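PDB 5NO8: Baccell_00875 from Bacteroides cellulosilyticus DSM 14838, which probably cleaves, as a polysaccharide lyase, the linkage between the capping L-rhamnose and glucuronic acid in complex arabinogalactan proteins. Local coordinates for residues N446-E456 with Q484-P495. Sequence-based numbering, arbitrary orientation.
Sequences NRGYNYMWVAE and QFGYGFYAIGIP
Phe-489 turns its edge onto the ring of Tyr-449 in a T-shaped stack, planes at 80°, with CE1 over the centre of the tyrosine face. At the edge of that same ring sits the backbone N of Ile-492, while Ile-492 CD1 meets Tyr-449 CE1 at 3.9 Å. Beyond the ring, Tyr-449 OH donates to a water 2.6 Å away, which in turn donates to Tyr-490 O. A leucine in place of Tyr-449 would probably leave the Phe-489 edge without its aromatic face and this water without its hydroxyl donor. Gly-448 CA sits over the face of Phe-485, 3.7 Å from the ring centroid, in a CH-pi contact. Phe-485 also points an edge, offset, at the face of Tyr-451, whose hydroxyl is hydrogen-bonded to Thr-436 N. These contacts belong to a helical hairpin of the alpha-helical domain: the loop leaving helix 469-485 folds back across the start of helix 448-465. Farther along, Met-452 CG presses on Ala-491 CB at a tight 3.4 Å, and the bend at chi2 (-48°) lays SD beside Ile-494 CG1. Two waters bridge the segments here: one donates to the backbone carbonyls Tyr-449 O and Ile-492 O, the other to Gly-493 O and to the side-chain Glu-456 OE1, whose OE2 bonds Gln-460. Behind the loop, Gln-550 of helix 542-559 accepts from Gly-493 N, and Phe-551 packs on Ile-494.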
loop_
_atom_site.group_PDB
_atom_site.type_symbol
_atom_site.label_atom_id
_atom_site.label_comp_id
_atom_site.label_asym_id
_atom_site.label_seq_id
_atom_site.Cartn_x
_atom_site.Cartn_y
_atom_site.Cartn_z
ATOM N N ASN A 446 -11.747 -11.934 21.540
ATOM C CA ASN A 446 -11.361 -10.877 22.444
ATOM C C ASN A 446 -9.972 -10.467 21.960
ATOM O O ASN A 446 -8.991 -11.162 22.207
ATOM C CB ASN A 446 -11.369 -11.394 23.891
ATOM C CG ASN A 446 -10.976 -10.340 24.910
ATOM O OD1 ASN A 446 -10.801 -9.173 24.592
ATOM N ND2 ASN A 446 -10.826 -10.766 26.163
ATOM N N ARG A 447 -9.900 -9.335 21.254
ATOM C CA ARG A 447 -8.738 -8.967 20.433
ATOM C C ARG A 447 -8.188 -7.609 20.863
ATOM O O ARG A 447 -8.935 -6.643 20.960
ATOM C CB ARG A 447 -9.219 -8.935 18.980
ATOM C CG ARG A 447 -8.307 -8.332 17.933
ATOM C CD ARG A 447 -9.121 -8.163 16.666
ATOM N NE ARG A 447 -8.363 -7.767 15.485
ATOM C CZ ARG A 447 -8.778 -6.877 14.563
ATOM N NH1 ARG A 447 -8.016 -6.645 13.499
ATOM N NH2 ARG A 447 -9.941 -6.209 14.696
ATOM N N GLY A 448 -6.879 -7.524 21.078
ATOM C CA GLY A 448 -6.264 -6.354 21.717
ATOM C C GLY A 448 -6.431 -5.054 20.949
ATOM O O GLY A 448 -6.544 -3.985 21.546
ATOM N N TYR A 449 -6.433 -5.161 19.626
ATOM C CA TYR A 449 -6.606 -4.005 18.731
ATOM C C TYR A 449 -7.884 -3.254 19.070
ATOM O O TYR A 449 -7.900 -2.016 19.079
ATOM C CB TYR A 449 -6.674 -4.461 17.259
ATOM C CG TYR A 449 -5.360 -4.947 16.660
ATOM C CD1 TYR A 449 -4.347 -4.047 16.352
ATOM C CD2 TYR A 449 -5.150 -6.304 16.349
ATOM C CE1 TYR A 449 -3.147 -4.463 15.790
ATOM C CE2 TYR A 449 -3.948 -6.734 15.759
ATOM C CZ TYR A 449 -2.950 -5.801 15.489
ATOM O OH TYR A 449 -1.749 -6.166 14.929
ATOM N N ASN A 450 -8.946 -3.993 19.376
ATOM C CA ASN A 450 -10.269 -3.408 19.500
ATOM C C ASN A 450 -10.355 -2.445 20.675
ATOM O O ASN A 450 -11.127 -1.484 20.617
ATOM C CB ASN A 450 -11.348 -4.488 19.638
ATOM C CG ASN A 450 -11.433 -5.400 18.430
ATOM O OD1 ASN A 450 -10.863 -5.118 17.366
ATOM N ND2 ASN A 450 -12.174 -6.495 18.579
ATOM N N TYR A 451 -9.551 -2.674 21.714
ATOM C CA TYR A 451 -9.588 -1.850 22.933
ATOM C C TYR A 451 -9.075 -0.430 22.713
ATOM O O TYR A 451 -9.553 0.517 23.351
ATOM C CB TYR A 451 -8.734 -2.480 24.030
ATOM C CG TYR A 451 -9.317 -3.751 24.607
ATOM C CD1 TYR A 451 -9.330 -4.934 23.863
ATOM C CD2 TYR A 451 -9.856 -3.771 25.904
ATOM C CE1 TYR A 451 -9.864 -6.099 24.380
ATOM C CE2 TYR A 451 -10.389 -4.939 26.440
ATOM C CZ TYR A 451 -10.392 -6.102 25.676
ATOM O OH TYR A 451 -10.920 -7.268 26.176
ATOM N N MET A 452 -8.053 -0.289 21.867
ATOM C CA MET A 452 -7.464 1.028 21.590
ATOM C C MET A 452 -8.463 1.938 20.916
ATOM O O MET A 452 -8.500 3.130 21.195
ATOM C CB MET A 452 -6.248 0.914 20.683
ATOM C CG MET A 452 -5.112 0.064 21.226
ATOM S SD MET A 452 -4.664 0.468 22.939
ATOM C CE MET A 452 -5.701 -0.651 23.860
ATOM N N TRP A 453 -9.242 1.358 20.015
ATOM C CA TRP A 453 -10.185 2.120 19.193
ATOM C C TRP A 453 -11.413 2.497 20.007
ATOM O O TRP A 453 -11.908 3.617 19.894
ATOM C CB TRP A 453 -10.567 1.332 17.949
ATOM C CG TRP A 453 -9.378 0.967 17.096
ATOM C CD1 TRP A 453 -8.247 1.718 16.879
ATOM C CD2 TRP A 453 -9.203 -0.248 16.368
ATOM N NE1 TRP A 453 -7.395 1.044 16.047
ATOM C CE2 TRP A 453 -7.955 -0.167 15.720
ATOM C CE3 TRP A 453 -9.988 -1.395 16.191
ATOM C CZ2 TRP A 453 -7.468 -1.197 14.898
ATOM C CZ3 TRP A 453 -9.501 -2.422 15.390
ATOM C CH2 TRP A 453 -8.252 -2.308 14.745
ATOM N N VAL A 454 -11.881 1.575 20.855
ATOM C CA VAL A 454 -12.932 1.902 21.813
ATOM C C VAL A 454 -12.485 3.009 22.760
ATOM O O VAL A 454 -13.242 3.933 23.008
ATOM C CB VAL A 454 -13.413 0.660 22.600
ATOM C CG1 VAL A 454 -14.290 1.075 23.793
ATOM C CG2 VAL A 454 -14.201 -0.236 21.684
ATOM N N ALA A 455 -11.274 2.924 23.295
ATOM C CA ALA A 455 -10.743 3.958 24.174
ATOM C C ALA A 455 -10.607 5.304 23.488
ATOM O O ALA A 455 -10.942 6.349 24.059
ATOM C CB ALA A 455 -9.399 3.547 24.718
ATOM N N GLU A 456 -10.109 5.285 22.257
ATOM C CA GLU A 456 -10.036 6.505 21.472
ATOM C C GLU A 456 -11.415 7.111 21.384
ATOM O O GLU A 456 -11.562 8.291 21.657
ATOM C CB GLU A 456 -9.489 6.247 20.062
ATOM C CG GLU A 456 -9.645 7.439 19.116
ATOM C CD GLU A 456 -8.370 8.130 18.683
ATOM O OE1 GLU A 456 -7.256 7.550 18.755
ATOM O OE2 GLU A 456 -8.494 9.295 18.211
ATOM N N GLN A 484 -5.024 -7.838 30.361
ATOM C CA GLN A 484 -5.234 -9.074 29.627
ATOM C C GLN A 484 -4.132 -9.395 28.632
ATOM O O GLN A 484 -3.809 -10.565 28.431
ATOM C CB GLN A 484 -6.553 -9.035 28.868
ATOM C CG GLN A 484 -7.784 -8.936 29.740
ATOM C CD GLN A 484 -9.031 -8.726 28.920
ATOM O OE1 GLN A 484 -9.460 -7.587 28.698
ATOM N NE2 GLN A 484 -9.621 -9.810 28.459
ATOM N N PHE A 485 -3.603 -8.367 27.970
ATOM C CA PHE A 485 -2.673 -8.557 26.855
ATOM C C PHE A 485 -1.249 -8.191 27.182
ATOM O O PHE A 485 -0.375 -8.438 26.379
ATOM C CB PHE A 485 -3.150 -7.752 25.618
ATOM C CG PHE A 485 -4.475 -8.205 25.079
ATOM C CD1 PHE A 485 -5.657 -7.704 25.595
ATOM C CD2 PHE A 485 -4.543 -9.134 24.046
ATOM C CE1 PHE A 485 -6.884 -8.129 25.114
ATOM C CE2 PHE A 485 -5.755 -9.568 23.565
ATOM C CZ PHE A 485 -6.940 -9.059 24.086
ATOM N N GLY A 486 -1.003 -7.611 28.354
ATOM C CA GLY A 486 0.335 -7.167 28.729
ATOM C C GLY A 486 0.725 -5.872 28.037
ATOM O O GLY A 486 -0.133 -5.177 27.487
ATOM N N TYR A 487 2.025 -5.594 28.028
ATOM C CA TYR A 487 2.593 -4.306 27.639
ATOM C C TYR A 487 3.258 -4.230 26.256
ATOM O O TYR A 487 3.567 -3.147 25.788
ATOM C CB TYR A 487 3.565 -3.861 28.732
ATOM C CG TYR A 487 2.802 -3.480 29.972
ATOM C CD1 TYR A 487 2.163 -2.247 30.049
ATOM C CD2 TYR A 487 2.644 -4.370 31.032
ATOM C CE1 TYR A 487 1.421 -1.891 31.161
ATOM C CE2 TYR A 487 1.900 -4.020 32.156
ATOM C CZ TYR A 487 1.296 -2.772 32.211
ATOM O OH TYR A 487 0.547 -2.383 33.295
ATOM N N GLY A 488 3.448 -5.356 25.589
ATOM C CA GLY A 488 4.189 -5.377 24.319
ATOM C C GLY A 488 3.343 -5.677 23.098
ATOM O O GLY A 488 3.877 -6.201 22.115
ATOM N N PHE A 489 2.037 -5.373 23.151
ATOM C CA PHE A 489 1.148 -5.569 21.997
ATOM C C PHE A 489 1.293 -4.315 21.124
ATOM O O PHE A 489 1.128 -3.190 21.609
ATOM C CB PHE A 489 -0.302 -5.774 22.461
ATOM C CG PHE A 489 -1.235 -6.356 21.409
ATOM C CD1 PHE A 489 -1.724 -5.565 20.357
ATOM C CD2 PHE A 489 -1.687 -7.669 21.507
ATOM C CE1 PHE A 489 -2.605 -6.093 19.413
ATOM C CE2 PHE A 489 -2.571 -8.197 20.577
ATOM C CZ PHE A 489 -3.028 -7.412 19.519
ATOM N N TYR A 490 1.589 -4.511 19.841
ATOM C CA TYR A 490 1.846 -3.414 18.907
ATOM C C TYR A 490 0.528 -2.959 18.284
ATOM O O TYR A 490 0.298 -3.079 17.065
ATOM C CB TYR A 490 2.827 -3.845 17.830
ATOM C CG TYR A 490 4.258 -3.966 18.298
ATOM C CD1 TYR A 490 4.644 -4.926 19.239
ATOM C CD2 TYR A 490 5.229 -3.121 17.793
ATOM C CE1 TYR A 490 5.973 -5.010 19.664
ATOM C CE2 TYR A 490 6.557 -3.200 18.204
ATOM C CZ TYR A 490 6.928 -4.150 19.145
ATOM O OH TYR A 490 8.264 -4.207 19.529
ATOM N N ALA A 491 -0.323 -2.389 19.113
ATOM C CA ALA A 491 -1.681 -2.051 18.685
ATOM C C ALA A 491 -1.627 -0.787 17.836
ATOM O O ALA A 491 -0.749 0.048 18.025
ATOM C CB ALA A 491 -2.568 -1.822 19.900
ATOM N N ILE A 492 -2.604 -0.651 16.940
ATOM C CA ILE A 492 -2.707 0.502 16.072
ATOM C C ILE A 492 -3.439 1.646 16.794
ATOM O O ILE A 492 -4.540 1.459 17.340
ATOM C CB ILE A 492 -3.477 0.157 14.789
ATOM C CG1 ILE A 492 -2.732 -0.931 13.995
ATOM C CG2 ILE A 492 -3.662 1.420 13.941
ATOM C CD1 ILE A 492 -3.630 -1.696 13.057
ATOM N N GLY A 493 -2.831 2.823 16.765
ATOM C CA GLY A 493 -3.467 4.027 17.271
ATOM C C GLY A 493 -3.684 3.962 18.772
ATOM O O GLY A 493 -4.766 4.279 19.267
ATOM N N ILE A 494 -2.659 3.528 19.503
ATOM C CA ILE A 494 -2.721 3.573 20.964
ATOM C C ILE A 494 -2.860 5.069 21.286
ATOM O O ILE A 494 -2.012 5.848 20.872
ATOM C CB ILE A 494 -1.449 2.990 21.597
ATOM C CG1 ILE A 494 -1.341 1.492 21.263
ATOM C CG2 ILE A 494 -1.466 3.216 23.110
ATOM C CD1 ILE A 494 0.048 0.915 21.460
ATOM N N PRO A 495 -3.957 5.479 21.955
ATOM C CA PRO A 495 -4.221 6.917 22.110
ATOM C C PRO A 495 -3.426 7.601 23.252
ATOM O O PRO A 495 -4.011 8.035 24.253
ATOM C CB PRO A 495 -5.735 6.954 22.349
ATOM C CG PRO A 495 -6.019 5.671 23.046
ATOM C CD PRO A 495 -5.086 4.663 22.449
HETATM O O HOH W 1 -5.417 -1.041 17.812
HETATM O O HOH W 2 0.136 -4.336 14.879
HETATM O O HOH W 3 -6.883 5.011 17.678
#